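PDB 4OQJ: PKS from Streptomyces albus, which probably acts as a polyketide synthase, with a ketosynthase domain that condenses acyl chains held on carrier proteins during oxazolomycin biosynthesis. Local coordinates for residues C193-V198 and A217-I222; G261-K266 and A376-L381. All blocks are in the same frame, centred on the assembly; numbering follows the deposited sequence.

Contact 1: C193-V198 and A217-I222; sequences CSTSLV and AGAAHI
Ser-196 and Thr-195, in the first turn of helix 195-209, meet the methyl group of Ala-219 on strand 214-221. The Ser-196 hydroxyl comes nearest, with OG 3.5 Å from Ala-219 CB. It reaches the methyl with the end of its side chain: the angle CB-OG to Ala-219 CB is about 130°. With chi1 at -73°, OG stands anti to its own carbonyl carbon and beside the backbone N, which turns it to the strand. This touch is van der Waals only. The polar need of the hydroxyl is met by a hydrogen bond with Thr-374 O. Thr-195 divides its two branches. Its CG2 makes a looser touch, 4.3 Å from Ala-219 CB. Its OG1 turns to the chain just before the helix, where it bonds with Ala-192 O and Thr-191 N. Seen from the alanine methyl, Ser-196 OG and Thr-195 CG2 lie roughly at right angles, so the methyl has one neighbour on each of two sides.

Helix 195-209 is part of the crossover from strand 186-190 to strand 214-221, in the N-terminal half of a thiolase-type fold. The sequence Cys-Ser-Thr-Ser, which runs from a 3-10 turn into the helix, matches the nucleophile turn of ketosynthases. The position of Cys-193 is therefore consistent with that of the acyl-carrying cysteine in relatives.

Small residues keep the backbones close, with Ser-196 CA 5.7 Å from Ala-219 CA. Ala-217 also points its methyl at the helix, but stands farther off. Gly-218, between them, has no side chain. Leu-197 points away from the strand and packs on Leu-381 and on strands 430-436 and 441-448. On the dimer side, Thr-195 packs on Asp-170 of the second subunit, and Val-198 on Val-187 of that subunit.

Contact 2: G261-K266 and A376-L381; sequences GAVVLK and AGMAGL
Helix 376-390 belongs to the buried helical layer of the thiolase-type fold, and here its first turns lie on strand 259-267 of the mixed sheet. The two short segments run 8.0 Å apart at their axes and cross at 58°. Met-378, present as selenomethionine, makes the contact. Its CG is 3.5 Å from Gly-261 O. Its SE settles over the flat face of the peptide that joins Gly-261 to Ala-262, 3.8 Å from Gly-261 C and the same from Ala-262 N. The side chain is bent to get there: with chi2 at -60° it folds so that CG and SE lie on the same face of this peptide. Farther along the strand, SE also meets the Val-263 branch CG1 at 4.2 Å. Gly-261 has no side chain on this face, and Met-378 CB comes to 4.1 Å from its CA. No hydrogen bond crosses between the segments. The contact is buried and is made by van der Waals touches, most of them between the Met-378 side chain and the strand backbone.

Leu-381, one helical turn on, also points to the strand but stays at its margin, where it touches Val-200. Met-378 touches Val-200 too, so helix 195-209 packs beside this helix. Ala-379, on the far side, faces Phe-32, Val-365 and Leu-372. Within the sheet, strand 259-267 lies between strands 214-221 and 23-31.

Contact 1 and contact 2 are neighbours, with centres about 8 Å apart. They come in series along the chain: 193-198 meets 217-222 before 261-266 and 376-381 follow. Their strands, 214-221 and 259-267, are antiparallel partners in one sheet. Ala-217 O lies 2.9 Å from Val-263 N, a probable hydrogen bond, and Ala-219 pairs with Gly-261 in the same way. Their helices, 195-209 and 376-390, also touch, as Ser-196 CB lies 3.5 Å from Gly-377 CA. Together the four segments set one helix from each half of the ketosynthase against two neighbouring strands, forming part of its buried core.

Contact 1: C193-V198 and A217-I222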
ATOM      1  N   CYS A 193      12.742  -2.809   5.112  1.00  9.32           N
ATOM      2  CA  CYS A 193      12.911  -2.492   6.541  1.00 12.25           C
ATOM      3  C   CYS A 193      11.967  -1.422   7.068  1.00 14.20           C
ATOM      4  O   CYS A 193      11.761  -1.323   8.276  1.00 15.81           O
ATOM      5  CB  CYS A 193      14.355  -2.026   6.835  1.00 13.98           C
ATOM      6  SG  CYS A 193      15.588  -2.691   5.757  1.00 23.57           S
ATOM      7  N   SER A 194      11.395  -0.617   6.179  1.00 12.05           N
ATOM      8  CA  SER A 194      10.461   0.433   6.596  1.00  8.90           C
ATOM      9  C   SER A 194       8.991   0.042   6.498  1.00 10.05           C
ATOM     10  O   SER A 194       8.104   0.849   6.827  1.00 11.86           O
ATOM     11  CB  SER A 194      10.707   1.694   5.766  1.00  9.09           C
ATOM     12  OG  SER A 194      10.611   1.413   4.385  1.00  8.29           O
ATOM     13  N   THR A 195       8.728  -1.194   6.074  1.00 10.15           N
ATOM     14  CA  THR A 195       7.361  -1.682   5.882  1.00  8.60           C
ATOM     15  C   THR A 195       6.390  -1.311   7.001  1.00  9.62           C
ATOM     16  O   THR A 195       5.275  -0.878   6.734  1.00 10.00           O
ATOM     17  CB  THR A 195       7.350  -3.228   5.732  1.00  9.51           C
ATOM     18  OG1 THR A 195       8.007  -3.592   4.508  1.00  8.89           O
ATOM     19  CG2 THR A 195       5.933  -3.776   5.741  1.00  7.74           C
ATOM     20  N   SER A 196       6.805  -1.483   8.256  1.00  9.70           N
ATOM     21  CA  SER A 196       5.909  -1.240   9.381  1.00  9.17           C
ATOM     22  C   SER A 196       5.328   0.147   9.416  1.00  8.26           C
ATOM     23  O   SER A 196       4.124   0.310   9.631  1.00  8.42           O
ATOM     24  CB  SER A 196       6.633  -1.472  10.723  1.00 12.78           C
ATOM     25  OG  SER A 196       6.842  -2.843  10.970  1.00 11.14           O
ATOM     26  N   LEU A 197       6.184   1.155   9.310  1.00  8.50           N
ATOM     27  CA  LEU A 197       5.714   2.535   9.411  1.00  9.89           C
ATOM     28  C   LEU A 197       5.030   3.019   8.141  1.00  8.95           C
ATOM     29  O   LEU A 197       4.149   3.864   8.205  1.00 10.90           O
ATOM     30  CB  LEU A 197       6.873   3.448   9.776  1.00 10.48           C
ATOM     31  CG  LEU A 197       7.566   3.127  11.110  1.00 13.46           C
ATOM     32  CD1 LEU A 197       8.557   4.242  11.462  1.00 16.07           C
ATOM     33  CD2 LEU A 197       6.567   2.899  12.261  1.00 13.84           C
ATOM     34  N   VAL A 198       5.410   2.482   6.990  1.00  7.68           N
ATOM     35  CA  VAL A 198       4.652   2.738   5.765  1.00  7.80           C
ATOM     36  C   VAL A 198       3.224   2.196   5.912  1.00  8.44           C
ATOM     37  O   VAL A 198       2.266   2.869   5.539  1.00  9.73           O
ATOM     38  CB  VAL A 198       5.347   2.129   4.528  1.00  9.00           C
ATOM     39  CG1 VAL A 198       4.494   2.296   3.272  1.00 12.10           C
ATOM     40  CG2 VAL A 198       6.719   2.782   4.315  1.00  8.66           C
ATOM     41  N   ALA A 217      -2.510  -1.946  11.403  1.00  9.72           N
ATOM     42  CA  ALA A 217      -1.258  -1.807  10.679  1.00  8.60           C
ATOM     43  C   ALA A 217      -0.232  -2.665  11.382  1.00 12.66           C
ATOM     44  O   ALA A 217      -0.134  -2.641  12.608  1.00 13.41           O
ATOM     45  CB  ALA A 217      -0.805  -0.350  10.623  1.00 11.73           C
ATOM     46  N   GLY A 218       0.545  -3.426  10.625  1.00 10.29           N
ATOM     47  CA  GLY A 218       1.503  -4.314  11.250  1.00 13.90           C
ATOM     48  C   GLY A 218       2.386  -5.044  10.266  1.00 11.97           C
ATOM     49  O   GLY A 218       2.318  -4.817   9.069  1.00 10.04           O
ATOM     50  N   ALA A 219       3.222  -5.932  10.783  1.00 11.18           N
ATOM     51  CA  ALA A 219       4.185  -6.625   9.962  1.00  8.90           C
ATOM     52  C   ALA A 219       4.725  -7.813  10.720  1.00 10.40           C
ATOM     53  O   ALA A 219       4.681  -7.833  11.951  1.00 10.42           O
ATOM     54  CB  ALA A 219       5.301  -5.691   9.556  1.00  9.02           C
ATOM     55  N   ALA A 220       5.217  -8.809   9.987  1.00  9.56           N
ATOM     56  CA  ALA A 220       5.857  -9.991  10.592  1.00  8.45           C
ATOM     57  C   ALA A 220       7.110 -10.310   9.819  1.00  9.72           C
ATOM     58  O   ALA A 220       7.110 -10.232   8.605  1.00 11.06           O
ATOM     59  CB  ALA A 220       4.934 -11.186  10.566  1.00 10.11           C
ATOM     60  N   HIS A 221       8.170 -10.679  10.515  1.00  8.13           N
ATOM     61  CA  HIS A 221       9.385 -11.166   9.858  1.00  9.44           C
ATOM     62  C   HIS A 221       9.876 -12.377  10.626  1.00 10.67           C
ATOM     63  O   HIS A 221      10.257 -12.269  11.798  1.00 12.34           O
ATOM     64  CB  HIS A 221      10.487 -10.116   9.811  1.00  9.74           C
ATOM     65  CG  HIS A 221      11.805 -10.657   9.355  1.00 14.82           C
ATOM     66  ND1 HIS A 221      12.825 -10.973  10.229  1.00 16.92           N
ATOM     67  CD2 HIS A 221      12.264 -10.960   8.118  1.00 20.21           C
ATOM     68  CE1 HIS A 221      13.857 -11.441   9.545  1.00 20.90           C
ATOM     69  NE2 HIS A 221      13.543 -11.441   8.263  1.00 20.85           N
ATOM     70  N   ILE A 222       9.834 -13.534   9.985  1.00 13.43           N
ATOM     71  CA  ILE A 222      10.280 -14.768  10.636  1.00 17.06           C
ATOM     72  C   ILE A 222      11.063 -15.598   9.656  1.00 18.25           C
ATOM     73  O   ILE A 222      10.529 -16.023   8.627  1.00 18.76           O
ATOM     74  CB  ILE A 222       9.116 -15.613  11.163  1.00 20.39           C
ATOM     75  CG1 ILE A 222       8.232 -14.794  12.095  1.00 24.15           C
ATOM     76  CG2 ILE A 222       9.667 -16.825  11.909  1.00 21.61           C
ATOM     77  CD1 ILE A 222       6.930 -15.459  12.422  1.00 31.92           C
TER

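Contact 2: G261-K266 and A376-L381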
ATOM      1  N   GLY A 261       4.243  -7.606  14.972  1.00 10.77           N
ATOM      2  CA  GLY A 261       3.570  -6.592  15.757  1.00 11.49           C
ATOM      3  C   GLY A 261       2.429  -5.981  14.975  1.00 11.18           C
ATOM      4  O   GLY A 261       2.413  -6.013  13.745  1.00 10.83           O
ATOM      5  N   ALA A 262       1.471  -5.428  15.702  1.00  9.21           N
ATOM      6  CA  ALA A 262       0.332  -4.743  15.104  1.00  7.23           C
ATOM      7  C   ALA A 262      -0.219  -3.667  16.037  1.00  9.49           C
ATOM      8  O   ALA A 262      -0.167  -3.789  17.271  1.00  8.70           O
ATOM      9  CB  ALA A 262      -0.761  -5.748  14.745  1.00 11.33           C
ATOM     10  N   VAL A 263      -0.733  -2.602  15.433  1.00 10.22           N
ATOM     11  CA  VAL A 263      -1.471  -1.591  16.156  1.00 10.39           C
ATOM     12  C   VAL A 263      -2.850  -1.432  15.540  1.00 10.07           C
ATOM     13  O   VAL A 263      -3.044  -1.694  14.350  1.00 11.06           O
ATOM     14  CB  VAL A 263      -0.733  -0.232  16.158  1.00 12.13           C
ATOM     15  CG1 VAL A 263       0.605  -0.368  16.862  1.00 14.88           C
ATOM     16  CG2 VAL A 263      -0.546   0.299  14.719  1.00 10.80           C
ATOM     17  N   VAL A 264      -3.798  -1.009  16.372  1.00  9.14           N
ATOM     18  CA  VAL A 264      -5.168  -0.717  15.951  1.00  9.72           C
ATOM     19  C   VAL A 264      -5.369   0.794  16.058  1.00 10.79           C
ATOM     20  O   VAL A 264      -5.132   1.373  17.119  1.00 11.35           O
ATOM     21  CB  VAL A 264      -6.188  -1.457  16.829  1.00 11.92           C
ATOM     22  CG1 VAL A 264      -7.632  -1.150  16.408  1.00  9.33           C
ATOM     23  CG2 VAL A 264      -5.927  -2.951  16.807  1.00 13.53           C
ATOM     24  N   LEU A 265      -5.781   1.418  14.957  1.00  9.70           N
ATOM     25  CA  LEU A 265      -5.839   2.868  14.827  1.00 12.50           C
ATOM     26  C   LEU A 265      -7.275   3.324  14.594  1.00 14.76           C
ATOM     27  O   LEU A 265      -8.056   2.621  13.954  1.00 13.14           O
ATOM     28  CB  LEU A 265      -4.948   3.328  13.669  1.00 14.05           C
ATOM     29  CG  LEU A 265      -3.498   2.827  13.756  1.00 14.72           C
ATOM     30  CD1 LEU A 265      -2.706   3.211  12.518  1.00 16.84           C
ATOM     31  CD2 LEU A 265      -2.814   3.361  15.003  1.00 13.88           C
ATOM     32  N   LYS A 266      -7.597   4.507  15.115  1.00 12.13           N
ATOM     33  CA  LYS A 266      -8.924   5.104  15.022  1.00 13.15           C
ATOM     34  C   LYS A 266      -8.774   6.609  15.187  1.00 16.82           C
ATOM     35  O   LYS A 266      -7.891   7.052  15.916  1.00 17.64           O
ATOM     36  CB  LYS A 266      -9.840   4.540  16.114  1.00 15.37           C
ATOM     37  CG  LYS A 266     -11.279   5.060  16.075  1.00 18.77           C
ATOM     38  CD  LYS A 266     -12.058   4.635  17.327  1.00 23.39           C
ATOM     39  CE  LYS A 266     -13.241   3.768  17.004  1.00 23.98           C
ATOM     40  NZ  LYS A 266     -14.087   3.435  18.200  1.00 22.20           N
ATOM     41  N   ALA A 376      10.635  -4.146  11.892  1.00  9.76           N
ATOM     42  CA  ALA A 376      11.510  -3.315  12.726  1.00 10.41           C
ATOM     43  C   ALA A 376      10.772  -2.086  13.227  1.00  9.91           C
ATOM     44  O   ALA A 376      10.918  -1.694  14.377  1.00 11.29           O
ATOM     45  CB  ALA A 376      12.754  -2.903  11.955  1.00 10.66           C
ATOM     46  N   GLY A 377       9.970  -1.489  12.351  1.00  8.96           N
ATOM     47  CA  GLY A 377       9.218  -0.307  12.700  1.00 10.49           C
ATOM     48  C   GLY A 377       8.161  -0.569  13.753  1.00 11.84           C
ATOM     49  O   GLY A 377       7.812   0.344  14.511  1.00 11.85           O
HETATM   50  N   MSE A 378       7.628  -1.789  13.802  1.00 10.85           N
HETATM   51  CA  MSE A 378       6.663  -2.137  14.858  1.00 11.77           C
HETATM   52  C   MSE A 378       7.365  -2.181  16.211  1.00  8.82           C
HETATM   53  O   MSE A 378       6.854  -1.680  17.204  1.00  7.84           O
HETATM   54  CB  MSE A 378       5.992  -3.499  14.597  1.00 13.92           C
HETATM   55  CG  MSE A 378       4.779  -3.483  13.662  1.00 21.30           C
HETATM   56 SE   MSE A 378       3.319  -2.352  14.315  0.71 27.63          SE
HETATM   57  CE  MSE A 378       3.679  -1.121  12.974  1.00  5.38           C
ATOM     58  N   ALA A 379       8.544  -2.785  16.252  1.00  9.25           N
ATOM     59  CA  ALA A 379       9.288  -2.848  17.496  1.00 10.41           C
ATOM     60  C   ALA A 379       9.620  -1.421  17.970  1.00 14.38           C
ATOM     61  O   ALA A 379       9.498  -1.103  19.154  1.00 14.08           O
ATOM     62  CB  ALA A 379      10.554  -3.681  17.323  1.00 12.74           C
ATOM     63  N   GLY A 380       9.974  -0.548  17.037  1.00 12.81           N
ATOM     64  CA  GLY A 380      10.307   0.836  17.372  1.00 13.91           C
ATOM     65  C   GLY A 380       9.094   1.665  17.816  1.00 13.21           C
ATOM     66  O   GLY A 380       9.163   2.408  18.790  1.00 11.06           O
ATOM     67  N   LEU A 381       7.983   1.540  17.092  1.00 11.08           N
ATOM     68  CA  LEU A 381       6.776   2.302  17.398  1.00 11.36           C
ATOM     69  C   LEU A 381       6.155   1.835  18.712  1.00 12.01           C
ATOM     70  O   LEU A 381       5.774   2.656  19.556  1.00 13.84           O
ATOM     71  CB  LEU A 381       5.763   2.184  16.256  1.00 10.94           C
ATOM     72  CG  LEU A 381       4.403   2.880  16.435  1.00 15.41           C
ATOM     73  CD1 LEU A 381       4.559   4.357  16.769  1.00 18.33           C
ATOM     74  CD2 LEU A 381       3.572   2.708  15.178  1.00 17.04           C
TER